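Local coordinates for fumarate lyase (Mesorhizobium sp., PDB 3C8T), which belongs to the fumarate lyase superfamily of largely helical enzymes and assembles from four copies of one long, helix-rich chain, at residues I252-P266 / M342-N356. Residues are numbered along the deposited sequence; the frame is centred on the assembly and turned at random.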
loop_
_atom_site.group_PDB
_atom_site.type_symbol
_atom_site.label_atom_id
_atom_site.label_comp_id
_atom_site.label_asym_id
_atom_site.label_seq_id
_atom_site.Cartn_x
_atom_site.Cartn_y
_atom_site.Cartn_z
ATOM N N ILE A 252 2.408 24.002 -7.024
ATOM C CA ILE A 252 1.679 25.214 -6.615
ATOM C C ILE A 252 1.810 25.533 -5.117
ATOM O O ILE A 252 2.144 26.653 -4.763
ATOM C CB ILE A 252 0.193 25.173 -7.067
ATOM C CG1 ILE A 252 0.135 25.303 -8.611
ATOM C CG2 ILE A 252 -0.651 26.263 -6.338
ATOM C CD1 ILE A 252 -1.038 24.601 -9.243
ATOM N N SER A 253 1.615 24.543 -4.243
ATOM C CA SER A 253 1.700 24.824 -2.800
ATOM C C SER A 253 3.098 25.274 -2.395
ATOM O O SER A 253 3.251 26.107 -1.511
ATOM C CB SER A 253 1.180 23.662 -1.945
ATOM O OG SER A 253 2.009 22.566 -2.058
ATOM N N ILE A 254 4.125 24.755 -3.065
ATOM C CA ILE A 254 5.497 25.178 -2.784
ATOM C C ILE A 254 5.752 26.582 -3.392
ATOM O O ILE A 254 6.355 27.431 -2.767
ATOM C CB ILE A 254 6.534 24.166 -3.255
ATOM C CG1 ILE A 254 6.384 22.825 -2.483
ATOM C CG2 ILE A 254 7.958 24.832 -3.186
ATOM C CD1 ILE A 254 7.328 21.643 -3.013
ATOM N N MET A 255 5.198 26.862 -4.555
ATOM C CA MET A 255 5.325 28.222 -5.088
ATOM C C MET A 255 4.562 29.272 -4.200
ATOM O O MET A 255 4.821 30.473 -4.315
ATOM C CB MET A 255 4.891 28.270 -6.571
ATOM C CG MET A 255 5.849 27.566 -7.583
ATOM S SD MET A 255 5.055 27.360 -9.233
ATOM C CE MET A 255 4.966 29.017 -9.716
ATOM N N MET A 256 3.661 28.813 -3.319
ATOM C CA MET A 256 2.950 29.690 -2.331
ATOM C C MET A 256 3.706 29.946 -1.039
ATOM O O MET A 256 3.257 30.720 -0.180
ATOM C CB MET A 256 1.533 29.174 -2.025
ATOM C CG MET A 256 0.519 29.385 -3.183
ATOM S SD MET A 256 -1.177 28.772 -2.861
ATOM C CE MET A 256 -1.722 29.875 -1.576
ATOM N N THR A 257 4.860 29.286 -0.898
ATOM C CA THR A 257 5.786 29.535 0.191
ATOM C C THR A 257 6.017 31.044 0.291
ATOM O O THR A 257 6.222 31.705 -0.711
ATOM C CB THR A 257 7.123 28.775 -0.052
ATOM O OG1 THR A 257 6.872 27.364 -0.162
ATOM C CG2 THR A 257 8.120 28.964 1.105
ATOM N N THR A 258 5.979 31.580 1.501
ATOM C CA THR A 258 6.166 33.015 1.733
ATOM C C THR A 258 7.329 33.649 0.920
ATOM O O THR A 258 7.148 34.622 0.203
ATOM C CB THR A 258 6.364 33.267 3.239
ATOM O OG1 THR A 258 5.201 32.791 3.936
ATOM C CG2 THR A 258 6.576 34.795 3.500
ATOM N N GLU A 259 8.507 33.042 0.997
ATOM C CA GLU A 259 9.680 33.521 0.305
ATOM C C GLU A 259 9.612 33.373 -1.218
ATOM O O GLU A 259 10.439 33.970 -1.894
ATOM C CB GLU A 259 10.939 32.801 0.830
ATOM C CG GLU A 259 11.251 33.040 2.329
ATOM C CD GLU A 259 10.606 31.986 3.280
ATOM O OE1 GLU A 259 9.686 31.244 2.835
ATOM O OE2 GLU A 259 11.038 31.894 4.465
ATOM N N LEU A 260 8.706 32.537 -1.753
ATOM C CA LEU A 260 8.530 32.411 -3.199
ATOM C C LEU A 260 7.435 33.340 -3.708
ATOM O O LEU A 260 7.733 34.277 -4.458
ATOM C CB LEU A 260 8.266 30.951 -3.642
ATOM C CG LEU A 260 9.510 30.097 -3.860
ATOM C CD1 LEU A 260 10.286 29.940 -2.510
ATOM C CD2 LEU A 260 9.159 28.722 -4.435
ATOM N N GLY A 261 6.188 33.063 -3.310
ATOM C CA GLY A 261 5.042 33.919 -3.570
ATOM C C GLY A 261 4.747 34.099 -5.040
ATOM O O GLY A 261 4.246 35.152 -5.453
ATOM N N GLU A 262 5.006 33.057 -5.826
ATOM C CA GLU A 262 4.930 33.139 -7.274
ATOM C C GLU A 262 3.524 32.936 -7.849
ATOM O O GLU A 262 3.274 33.335 -8.981
ATOM C CB GLU A 262 5.917 32.187 -7.926
ATOM C CG GLU A 262 7.335 32.603 -7.694
ATOM C CD GLU A 262 8.331 31.599 -8.221
ATOM O OE1 GLU A 262 7.889 30.492 -8.648
ATOM O OE2 GLU A 262 9.546 31.912 -8.202
ATOM N N VAL A 263 2.643 32.309 -7.059
ATOM C CA VAL A 263 1.229 32.090 -7.397
ATOM C C VAL A 263 0.355 32.088 -6.135
ATOM O O VAL A 263 0.860 32.075 -5.009
ATOM C CB VAL A 263 0.961 30.726 -8.164
ATOM C CG1 VAL A 263 1.739 30.639 -9.493
ATOM C CG2 VAL A 263 1.195 29.511 -7.265
ATOM N N ALA A 264 -0.959 32.076 -6.350
ATOM C CA ALA A 264 -1.931 31.954 -5.298
ATOM C C ALA A 264 -3.189 31.292 -5.876
ATOM O O ALA A 264 -3.540 31.495 -7.064
ATOM C CB ALA A 264 -2.269 33.373 -4.665
ATOM N N GLU A 265 -3.838 30.489 -5.042
ATOM C CA GLU A 265 -5.068 29.789 -5.377
ATOM C C GLU A 265 -6.138 30.845 -5.484
ATOM O O GLU A 265 -6.005 31.881 -4.865
ATOM C CB GLU A 265 -5.465 28.820 -4.234
ATOM C CG GLU A 265 -4.622 27.500 -4.172
ATOM C CD GLU A 265 -5.289 26.382 -3.309
ATOM O OE1 GLU A 265 -6.423 26.588 -2.770
ATOM O OE2 GLU A 265 -4.679 25.285 -3.221
ATOM N N PRO A 266 -7.219 30.584 -6.250
ATOM C CA PRO A 266 -8.292 31.561 -6.247
ATOM C C PRO A 266 -9.034 31.503 -4.899
ATOM O O PRO A 266 -8.902 32.454 -4.114
ATOM C CB PRO A 266 -9.183 31.111 -7.392
ATOM C CG PRO A 266 -8.970 29.652 -7.456
ATOM C CD PRO A 266 -7.528 29.433 -7.111
ATOM N N MET A 342 -9.046 25.545 -9.147
ATOM C CA MET A 342 -7.797 26.175 -8.787
ATOM C C MET A 342 -7.054 26.686 -10.013
ATOM O O MET A 342 -6.580 27.824 -10.013
ATOM C CB MET A 342 -6.922 25.243 -7.933
ATOM C CG MET A 342 -5.425 25.673 -7.757
ATOM S SD MET A 342 -4.517 24.496 -6.743
ATOM C CE MET A 342 -4.146 23.157 -7.936
ATOM N N LEU A 343 -6.956 25.848 -11.034
ATOM C CA LEU A 343 -6.221 26.156 -12.261
ATOM C C LEU A 343 -6.980 27.140 -13.126
ATOM O O LEU A 343 -6.369 27.959 -13.842
ATOM C CB LEU A 343 -5.943 24.872 -13.071
ATOM C CG LEU A 343 -4.950 23.910 -12.424
ATOM C CD1 LEU A 343 -5.009 22.511 -13.089
ATOM C CD2 LEU A 343 -3.508 24.511 -12.428
ATOM N N GLY A 344 -8.308 27.052 -13.072
ATOM C CA GLY A 344 -9.146 27.969 -13.798
ATOM C C GLY A 344 -8.964 29.391 -13.294
ATOM O O GLY A 344 -8.917 30.326 -14.111
ATOM N N GLY A 345 -8.865 29.574 -11.975
ATOM C CA GLY A 345 -8.660 30.900 -11.382
ATOM C C GLY A 345 -7.279 31.155 -10.791
ATOM O O GLY A 345 -7.111 32.089 -9.993
ATOM N N LEU A 346 -6.271 30.359 -11.178
ATOM C CA LEU A 346 -4.913 30.526 -10.599
ATOM C C LEU A 346 -4.392 31.992 -10.725
ATOM O O LEU A 346 -4.462 32.564 -11.812
ATOM C CB LEU A 346 -3.933 29.533 -11.253
ATOM C CG LEU A 346 -2.604 29.329 -10.532
ATOM C CD1 LEU A 346 -2.879 28.646 -9.178
ATOM C CD2 LEU A 346 -1.601 28.572 -11.410
ATOM N N GLN A 347 -3.912 32.598 -9.622
ATOM C CA GLN A 347 -3.294 33.914 -9.684
ATOM C C GLN A 347 -1.793 33.679 -9.926
ATOM O O GLN A 347 -1.141 32.985 -9.161
ATOM C CB GLN A 347 -3.520 34.700 -8.389
ATOM C CG GLN A 347 -5.010 34.820 -7.929
ATOM C CD GLN A 347 -5.143 35.335 -6.480
ATOM O OE1 GLN A 347 -4.770 36.496 -6.171
ATOM N NE2 GLN A 347 -5.649 34.476 -5.574
ATOM N N VAL A 348 -1.255 34.241 -10.988
ATOM C CA VAL A 348 0.149 34.049 -11.363
ATOM C C VAL A 348 0.784 35.403 -11.178
ATOM O O VAL A 348 0.149 36.396 -11.582
ATOM C CB VAL A 348 0.266 33.619 -12.854
ATOM C CG1 VAL A 348 1.725 33.547 -13.314
ATOM C CG2 VAL A 348 -0.462 32.277 -13.111
ATOM N N PHE A 349 1.975 35.466 -10.544
ATOM C CA PHE A 349 2.646 36.751 -10.209
ATOM C C PHE A 349 3.988 36.963 -10.895
ATOM O O PHE A 349 5.038 36.611 -10.375
ATOM C CB PHE A 349 2.783 36.932 -8.704
ATOM C CG PHE A 349 1.481 36.796 -7.980
ATOM C CD1 PHE A 349 0.369 37.561 -8.376
ATOM C CD2 PHE A 349 1.341 35.887 -6.927
ATOM C CE1 PHE A 349 -0.867 37.413 -7.695
ATOM C CE2 PHE A 349 0.117 35.737 -6.258
ATOM C CZ PHE A 349 -0.986 36.507 -6.645
ATOM N N PRO A 350 3.949 37.468 -12.129
ATOM C CA PRO A 350 5.199 37.572 -12.874
ATOM C C PRO A 350 6.272 38.416 -12.152
ATOM O O PRO A 350 7.470 38.146 -12.326
ATOM C CB PRO A 350 4.747 38.160 -14.202
ATOM C CG PRO A 350 3.293 37.617 -14.333
ATOM C CD PRO A 350 2.780 37.853 -12.940
ATOM N N ASP A 351 5.834 39.349 -11.304
ATOM C CA ASP A 351 6.739 40.200 -10.538
ATOM C C ASP A 351 7.532 39.421 -9.519
ATOM O O ASP A 351 8.751 39.546 -9.472
ATOM C CB ASP A 351 6.005 41.407 -9.874
ATOM C CG ASP A 351 4.818 40.987 -8.948
ATOM O OD1 ASP A 351 4.313 39.857 -9.047
ATOM O OD2 ASP A 351 4.379 41.809 -8.114
ATOM N N ARG A 352 6.859 38.582 -8.726
ATOM C CA ARG A 352 7.581 37.723 -7.783
ATOM C C ARG A 352 8.456 36.713 -8.548
ATOM O O ARG A 352 9.531 36.396 -8.095
ATOM C CB ARG A 352 6.643 36.984 -6.817
ATOM C CG ARG A 352 6.060 37.810 -5.686
ATOM C CD ARG A 352 7.113 38.471 -4.805
ATOM N NE ARG A 352 7.864 37.526 -3.975
ATOM C CZ ARG A 352 7.408 36.992 -2.831
ATOM N NH1 ARG A 352 6.181 37.280 -2.400
ATOM N NH2 ARG A 352 8.167 36.146 -2.131
ATOM N N MET A 353 7.995 36.255 -9.715
ATOM C CA MET A 353 8.739 35.295 -10.506
ATOM C C MET A 353 10.084 35.872 -10.980
ATOM O O MET A 353 11.118 35.192 -10.955
ATOM C CB MET A 353 7.899 34.788 -11.710
ATOM C CG MET A 353 6.783 33.755 -11.364
ATOM S SD MET A 353 5.674 33.278 -12.748
ATOM C CE MET A 353 4.762 31.943 -11.917
ATOM N N ARG A 354 10.023 37.106 -11.467
ATOM C CA ARG A 354 11.158 37.875 -11.997
ATOM C C ARG A 354 12.133 38.124 -10.840
ATOM O O ARG A 354 13.338 37.944 -10.975
ATOM C CB ARG A 354 10.607 39.215 -12.544
ATOM C CG ARG A 354 11.469 40.001 -13.532
ATOM C CD ARG A 354 10.810 41.386 -14.030
ATOM N NE ARG A 354 9.353 41.572 -13.793
ATOM C CZ ARG A 354 8.366 41.066 -14.552
ATOM N NH1 ARG A 354 8.634 40.309 -15.632
ATOM N NH2 ARG A 354 7.095 41.299 -14.230
ATOM N N GLU A 355 11.600 38.519 -9.688
ATOM C CA GLU A 355 12.431 38.769 -8.518
ATOM C C GLU A 355 13.176 37.510 -8.061
ATOM O O GLU A 355 14.377 37.563 -7.737
ATOM C CB GLU A 355 11.574 39.363 -7.405
ATOM C CG GLU A 355 12.289 39.581 -6.038
ATOM C CD GLU A 355 11.303 40.051 -4.940
ATOM O OE1 GLU A 355 11.418 39.575 -3.775
ATOM O OE2 GLU A 355 10.394 40.882 -5.261
ATOM N N ASN A 356 12.496 36.364 -8.055
ATOM C CA ASN A 356 13.159 35.139 -7.607
ATOM C C ASN A 356 14.219 34.686 -8.639
ATOM O O ASN A 356 15.291 34.203 -8.277
ATOM C CB ASN A 356 12.131 34.027 -7.279
ATOM C CG ASN A 356 11.171 34.429 -6.147
ATOM O OD1 ASN A 356 11.526 35.212 -5.274
ATOM N ND2 ASN A 356 9.968 33.883 -6.157
HETATM O O HOH W 1 11.183 32.199 -10.314
#
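Val263 and Ala264 pair with Val348 and Gln347 in a two-stranded antiparallel sheet, a small beta element of a largely helical lyase fold that illustrates how chain leaving long helices can be tied together. Ala264 and Gln347 form the hydrogen-bonded pair, Gln347 N giving to Ala264 O at 2.8 Å and Ala264 N to Gln347 O. Two residues along, past the non-hydrogen-bonded pair Val263-Val348, Phe349 N, at the N-cap position of helix 350-357, donates to Glu262 O.

The packed side carries Val263 and Val348. Here Met353, its chain extended beyond CG (chi2 174°), brings CE to 3.7 Å from Met255 CE and also near Val263 CG1, while Met146 and Phe160 add to the same apolar layer. Farther along, Ile252 CD1 meets Met342 CE tip to tip.

The other side, with Ala264 and Gln347, is looser. The Phe349 ring turns its edge to Ala264 CB, and Gln347 NE2 reaches Glu265 O from above the carbonyl plane in a rather bent bond (131°). Pro266, the last residue modelled before a gap, is exposed and rests on Met342 and Gly345.

Beyond the strands, helix 350-357 grips the turn through two polar side chains. Arg352, folded back at chi2 and chi3, lays its guanidinium over Gly261 CA, while NH2 donates in plane to Thr258 O at 3.0 Å. Glu262, buried and salt-bridged to Arg149, takes a further bond from a water that also donates to Met353 O. Asn356 ND2 divides its two hydrogens between Leu260 O, at 2.8 Å, and the anti side of Glu262 OE2, somewhat out of the carboxylate plane, at 2.9 Å.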